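Acetyl-CoA acetyltransferase (Bacillus anthracis, PDB 3SS6) probably catalyses the reversible condensation of two acetyl-CoA molecules into acetoacetyl-CoA with release of CoA, as in thiolases of the biosynthetic type. Local coordinates at residues 195-198 with 199-202; 359-362 with 363-367. All blocks are in the same frame, centred on the assembly; numbering follows the deposited sequence.

Overall arrangement
Contact 1, in the loop between helix 174-194 and strand 204-207, and contact 2, two turns of helix 352-370, have their centres 11 Å apart and touch mainly through Gln200. Its OE1 lies 3.2 Å from Ser362 OG, a probable hydrogen bond, while its CB packs 3.6 Å from His365 CD2 and 4.0 Å from Val361 CG1. Tyr196 CD2 adds a loose contact with Glu366 OE1 at 4.3 Å. The loop belongs to the N-terminal thiolase domain and the helix to the C-terminal one, making this a junction between the two halves of the fold. A bound potassium ion lies about 4 Å from the side chain of His365 and about 7 Å from that of Gln200.

Contact 1: 195-198 with 199-202; sequences GYFD and DQIV
Phe197 meets Gln200 and Ile201 directly, whereas Gly195, at the start, reaches Asp199 through a water: its O accepts from water 1, which in turn accepts from Asp199 N at 3.0 Å. With positive phi, Gly195 closes helix 174-194 in a Schellman motif and starts a type I beta turn, fastened by Asp198 N to Gly195 O at 3.1 Å. Tyr196 OH is hydrogen-bonded to Lys190 NZ and its ring makes a cation-pi contact with Arg369, while its O receives a bond from water 2. That water also accepts from Gln200 N and from Gln200 NE2 at 3.0 Å, tying main chain and amide together. This is the exit from a helix into the loop that leads to strand 204-207 of the thiolase N-terminal region. Phe197 is buried, and its O takes two weak bonds, from Ile201 N at 3.2 Å (135° at the hydrogen) and from Gln200 N. Its ring runs alongside the Gln200 side chain, the two planes 52° apart, and meets NE2 obliquely, with CD1 3.7 Å away. Gln200 CG sits between the backbone N and carbonyl carbon (chi1 75°), which brings it to 3.4 Å from Phe197 O; the far end, OE1, is held by Arg14. Ile201 CD1 closes on Phe197 CB at 3.7 Å. Asp198 O is bridged to Ile201 O by water 3, and water 4 lies close to the same two oxygens.

Contact 2: 359-362 with 363-367; sequences ITVS and LIHEL
Four successive i to i+4 bonds join residues 359-362 to 363-366 in regular alpha-helical geometry, from Leu363 N to Ile359 O (2.9 Å) through Glu366 N to Ser362 O, with N-H...O angles of 153° to 164°. Thr360 and Ile364 meet one turn apart, CG2 to CD1 at 4.0 Å. The Ile364 chain also runs beside the Thr360 carbonyl, CG1 coming to 3.3 Å from its O; this follows from CG1 lying next to the backbone N and anti to the carbonyl carbon (chi1 -71°). Thr360 OG1 bonds back to Gly356 O. Val361 and His365 lie side by side and point the same way. Val361 CG1 is 3.9 Å from His365 CD2, and the same CD2 edge approaches Val361 O at 3.1 Å, near the ring plane, so that one carbonyl oxygen faces both the backbone N-H and the ring C-H of His365. The neighbouring ring atom, NE2, is hydrogen-bonded to Ala12 O of strand 7-19, which fixes the rotation of the ring. Leu363 CB rests 3.3 Å from Ile359 O, while the rest of its side chain packs on Leu314 and Ile391, placing the helix over strands 314-317 and 385-393 of the central sheet. Ser362 OG is hydrogen-bonded to Arg358 one turn back. Glu366 CB lies 3.5 Å from Ser362 O, but its carboxylate leads away to salt bridges with Arg369 and Arg370. The polar ends of Thr360, Ser362, His365 and Glu366 are thus all paired beyond these two segments, and the Arg369 and Arg370 charges would probably stabilise Glu366 as a carboxylate.

Contact 1: 195-198 with 199-202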
ATOM      1  N   GLY A 195     -44.593   3.063   9.079  1.00 23.80           N
ATOM      2  CA  GLY A 195     -44.100   4.343   9.557  1.00 22.87           C
ATOM      3  C   GLY A 195     -43.572   4.315  10.981  1.00 21.84           C
ATOM      4  O   GLY A 195     -43.351   5.371  11.581  1.00 21.66           O
ATOM      5  N   TYR A 196     -43.358   3.117  11.525  1.00 17.58           N
ATOM      6  CA  TYR A 196     -42.909   2.987  12.915  1.00 20.06           C
ATOM      7  C   TYR A 196     -41.580   3.705  13.195  1.00 20.60           C
ATOM      8  O   TYR A 196     -41.326   4.144  14.328  1.00 21.42           O
ATOM      9  CB  TYR A 196     -42.749   1.514  13.312  1.00 18.55           C
ATOM     10  CG  TYR A 196     -44.019   0.695  13.361  1.00 20.22           C
ATOM     11  CD1 TYR A 196     -45.277   1.294  13.291  1.00 19.63           C
ATOM     12  CD2 TYR A 196     -43.959  -0.686  13.505  1.00 20.53           C
ATOM     13  CE1 TYR A 196     -46.433   0.531  13.345  1.00 22.01           C
ATOM     14  CE2 TYR A 196     -45.108  -1.449  13.555  1.00 22.50           C
ATOM     15  CZ  TYR A 196     -46.339  -0.839  13.477  1.00 23.59           C
ATOM     16  OH  TYR A 196     -47.478  -1.614  13.529  1.00 26.56           O
ATOM     17  N   PHE A 197     -40.725   3.799  12.182  1.00 20.20           N
ATOM     18  CA  PHE A 197     -39.383   4.358  12.376  1.00 16.71           C
ATOM     19  C   PHE A 197     -39.308   5.828  11.958  1.00 17.47           C
ATOM     20  O   PHE A 197     -38.256   6.450  12.054  1.00 18.75           O
ATOM     21  CB  PHE A 197     -38.337   3.588  11.556  1.00 17.88           C
ATOM     22  CG  PHE A 197     -38.211   2.125  11.908  1.00 18.93           C
ATOM     23  CD1 PHE A 197     -38.519   1.658  13.179  1.00 22.92           C
ATOM     24  CD2 PHE A 197     -37.768   1.219  10.956  1.00 17.52           C
ATOM     25  CE1 PHE A 197     -38.381   0.300  13.486  1.00 26.04           C
ATOM     26  CE2 PHE A 197     -37.626  -0.123  11.255  1.00 18.87           C
ATOM     27  CZ  PHE A 197     -37.929  -0.586  12.520  1.00 22.25           C
ATOM     28  N   ASP A 198     -40.412   6.377  11.462  1.00 17.48           N
ATOM     29  CA  ASP A 198     -40.402   7.739  10.943  1.00 17.93           C
ATOM     30  C   ASP A 198     -39.850   8.753  11.943  1.00 20.64           C
ATOM     31  O   ASP A 198     -39.017   9.591  11.596  1.00 22.96           O
ATOM     32  CB  ASP A 198     -41.830   8.156  10.568  1.00 21.00           C
ATOM     33  CG  ASP A 198     -42.309   7.522   9.289  1.00 25.12           C
ATOM     34  OD1 ASP A 198     -41.584   6.696   8.705  1.00 22.97           O
ATOM     35  OD2 ASP A 198     -43.436   7.851   8.865  1.00 24.92           O
ATOM     36  N   ASP A 199     -40.322   8.684  13.183  1.00 20.84           N
ATOM     37  CA  ASP A 199     -39.953   9.660  14.211  0.50 21.67           C
ATOM     38  C   ASP A 199     -38.486   9.556  14.621  1.00 21.09           C
ATOM     39  O   ASP A 199     -37.818  10.566  14.867  1.00 24.66           O
ATOM     40  CB  ASP A 199     -40.820   9.487  15.464  0.50 20.68           C
ATOM     41  CG  ASP A 199     -42.266   9.890  15.247  0.50 27.11           C
ATOM     42  OD1 ASP A 199     -42.521  10.800  14.432  0.50 29.54           O
ATOM     43  OD2 ASP A 199     -43.147   9.295  15.907  0.50 31.90           O
ATOM     44  N   GLN A 200     -37.987   8.328  14.718  1.00 17.09           N
ATOM     45  CA  GLN A 200     -36.650   8.124  15.256  1.00 15.03           C
ATOM     46  C   GLN A 200     -35.524   8.356  14.249  1.00 17.24           C
ATOM     47  O   GLN A 200     -34.384   8.549  14.652  1.00 14.96           O
ATOM     48  CB  GLN A 200     -36.513   6.722  15.853  1.00 15.66           C
ATOM     49  CG  GLN A 200     -36.399   5.604  14.806  1.00 13.80           C
ATOM     50  CD  GLN A 200     -36.626   4.229  15.402  1.00 16.19           C
ATOM     51  OE1 GLN A 200     -35.733   3.378  15.388  1.00 16.86           O
ATOM     52  NE2 GLN A 200     -37.832   4.000  15.927  1.00 16.10           N
ATOM     53  N   ILE A 201     -35.841   8.341  12.958  1.00 14.55           N
ATOM     54  CA  ILE A 201     -34.804   8.429  11.925  1.00 12.64           C
ATOM     55  C   ILE A 201     -34.488   9.869  11.552  1.00 16.69           C
ATOM     56  O   ILE A 201     -35.397  10.689  11.355  1.00 20.72           O
ATOM     57  CB  ILE A 201     -35.174   7.617  10.656  1.00 15.96           C
ATOM     58  CG1 ILE A 201     -34.990   6.119  10.921  1.00 16.34           C
ATOM     59  CG2 ILE A 201     -34.299   8.032   9.464  1.00 16.49           C
ATOM     60  CD1 ILE A 201     -35.481   5.212   9.793  1.00 18.41           C
ATOM     61  N   VAL A 202     -33.194  10.165  11.505  1.00 14.53           N
ATOM     62  CA  VAL A 202     -32.669  11.452  11.064  1.00 14.86           C
ATOM     63  C   VAL A 202     -32.074  11.255   9.677  1.00 16.02           C
ATOM     64  O   VAL A 202     -31.130  10.488   9.514  1.00 15.78           O
ATOM     65  CB  VAL A 202     -31.527  11.897  11.991  1.00 16.48           C
ATOM     66  CG1 VAL A 202     -30.936  13.219  11.540  1.00 18.11           C
ATOM     67  CG2 VAL A 202     -32.020  11.983  13.443  1.00 20.60           C
TER
HETATM   68  O   HOH W   1     -42.671   7.024  13.860  1.00 24.68           O
HETATM   69  O   HOH W   2     -39.843   6.159  15.531  1.00 17.50           O
HETATM   70  O   HOH W   3     -37.598  10.014   9.152  1.00 31.74           O
HETATM   71  O   HOH W   4     -37.647  11.905  12.323  1.00 38.25           O

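Contact 2: 359-362 with 363-367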
ATOM      1  N   ILE A 359     -30.271  -0.308  18.918  1.00 11.70           N
ATOM      2  CA  ILE A 359     -31.350  -1.150  19.429  1.00 12.55           C
ATOM      3  C   ILE A 359     -32.023  -0.502  20.629  1.00 13.37           C
ATOM      4  O   ILE A 359     -33.205  -0.745  20.883  1.00 14.65           O
ATOM      5  CB  ILE A 359     -30.908  -2.611  19.737  1.00 13.03           C
ATOM      6  CG1 ILE A 359     -29.907  -2.675  20.900  1.00 14.17           C
ATOM      7  CG2 ILE A 359     -30.355  -3.269  18.468  1.00 13.76           C
ATOM      8  CD1 ILE A 359     -29.527  -4.117  21.307  1.00 14.14           C
ATOM      9  N   THR A 360     -31.285   0.342  21.351  1.00 12.91           N
ATOM     10  CA  THR A 360     -31.869   1.054  22.494  1.00 11.57           C
ATOM     11  C   THR A 360     -32.831   2.139  21.994  1.00 13.57           C
ATOM     12  O   THR A 360     -33.944   2.287  22.506  1.00 13.92           O
ATOM     13  CB  THR A 360     -30.780   1.640  23.416  1.00 12.82           C
ATOM     14  OG1 THR A 360     -29.915   0.578  23.859  1.00 13.15           O
ATOM     15  CG2 THR A 360     -31.407   2.320  24.637  1.00 13.67           C
ATOM     16  N   VAL A 361     -32.402   2.889  20.988  1.00 12.39           N
ATOM     17  CA  VAL A 361     -33.291   3.856  20.327  1.00 13.23           C
ATOM     18  C   VAL A 361     -34.582   3.175  19.876  1.00 13.99           C
ATOM     19  O   VAL A 361     -35.690   3.650  20.156  1.00 14.47           O
ATOM     20  CB  VAL A 361     -32.601   4.506  19.106  1.00 13.18           C
ATOM     21  CG1 VAL A 361     -33.612   5.278  18.239  1.00 13.88           C
ATOM     22  CG2 VAL A 361     -31.478   5.418  19.540  1.00 14.05           C
ATOM     23  N   SER A 362     -34.444   2.064  19.161  1.00 12.68           N
ATOM     24  CA  SER A 362     -35.612   1.362  18.633  1.00 13.11           C
ATOM     25  C   SER A 362     -36.541   0.833  19.730  1.00 14.12           C
ATOM     26  O   SER A 362     -37.778   0.937  19.638  1.00 15.33           O
ATOM     27  CB  SER A 362     -35.154   0.235  17.712  1.00 17.30           C
ATOM     28  OG  SER A 362     -34.404   0.782  16.627  1.00 17.80           O
ATOM     29  N   LEU A 363     -35.945   0.268  20.772  1.00 12.58           N
ATOM     30  CA  LEU A 363     -36.715  -0.226  21.902  1.00 12.87           C
ATOM     31  C   LEU A 363     -37.537   0.879  22.550  1.00 15.52           C
ATOM     32  O   LEU A 363     -38.719   0.701  22.838  1.00 15.06           O
ATOM     33  CB  LEU A 363     -35.779  -0.846  22.938  1.00 12.44           C
ATOM     34  CG  LEU A 363     -36.420  -1.414  24.202  1.00 14.06           C
ATOM     35  CD1 LEU A 363     -37.414  -2.532  23.886  1.00 16.64           C
ATOM     36  CD2 LEU A 363     -35.285  -1.939  25.090  1.00 14.08           C
ATOM     37  N   ILE A 364     -36.906   2.023  22.793  1.00 14.10           N
ATOM     38  CA  ILE A 364     -37.598   3.122  23.460  1.00 14.66           C
ATOM     39  C   ILE A 364     -38.842   3.540  22.692  1.00 16.83           C
ATOM     40  O   ILE A 364     -39.925   3.689  23.265  1.00 15.13           O
ATOM     41  CB  ILE A 364     -36.675   4.334  23.640  1.00 13.34           C
ATOM     42  CG1 ILE A 364     -35.611   4.032  24.697  1.00 14.15           C
ATOM     43  CG2 ILE A 364     -37.488   5.558  24.036  1.00 16.66           C
ATOM     44  CD1 ILE A 364     -34.430   4.994  24.680  1.00 17.12           C
ATOM     45  N   HIS A 365     -38.695   3.693  21.381  1.00 16.87           N
ATOM     46  CA  HIS A 365     -39.804   4.139  20.558  1.00 14.09           C
ATOM     47  C   HIS A 365     -40.903   3.097  20.427  1.00 15.14           C
ATOM     48  O   HIS A 365     -42.080   3.454  20.376  1.00 16.31           O
ATOM     49  CB  HIS A 365     -39.296   4.601  19.188  1.00 16.25           C
ATOM     50  CG  HIS A 365     -38.577   5.911  19.245  1.00 18.20           C
ATOM     51  ND1 HIS A 365     -39.239   7.119  19.249  1.00 26.48           N
ATOM     52  CD2 HIS A 365     -37.258   6.204  19.340  1.00 15.28           C
ATOM     53  CE1 HIS A 365     -38.356   8.102  19.327  1.00 25.66           C
ATOM     54  NE2 HIS A 365     -37.148   7.572  19.387  1.00 16.94           N
ATOM     55  N   GLU A 366     -40.528   1.818  20.379  1.00 14.73           N
ATOM     56  CA  GLU A 366     -41.540   0.767  20.237  1.00 15.07           C
ATOM     57  C   GLU A 366     -42.305   0.542  21.544  1.00 17.66           C
ATOM     58  O   GLU A 366     -43.511   0.314  21.523  1.00 17.67           O
ATOM     59  CB  GLU A 366     -40.916  -0.534  19.695  1.00 15.89           C
ATOM     60  CG  GLU A 366     -41.908  -1.700  19.446  1.00 16.61           C
ATOM     61  CD  GLU A 366     -42.943  -1.434  18.340  1.00 19.56           C
ATOM     62  OE1 GLU A 366     -42.844  -0.420  17.622  1.00 18.33           O
ATOM     63  OE2 GLU A 366     -43.863  -2.264  18.189  1.00 19.55           O
ATOM     64  N   LEU A 367     -41.619   0.603  22.682  1.00 16.55           N
ATOM     65  CA  LEU A 367     -42.324   0.572  23.964  1.00 18.21           C
ATOM     66  C   LEU A 367     -43.380   1.675  23.986  1.00 19.79           C
ATOM     67  O   LEU A 367     -44.540   1.438  24.332  1.00 19.72           O
ATOM     68  CB  LEU A 367     -41.353   0.761  25.132  1.00 16.26           C
ATOM     69  CG  LEU A 367     -40.463  -0.424  25.525  1.00 16.17           C
ATOM     70  CD1 LEU A 367     -39.382   0.047  26.485  1.00 17.67           C
ATOM     71  CD2 LEU A 367     -41.297  -1.552  26.157  1.00 17.58           C
TER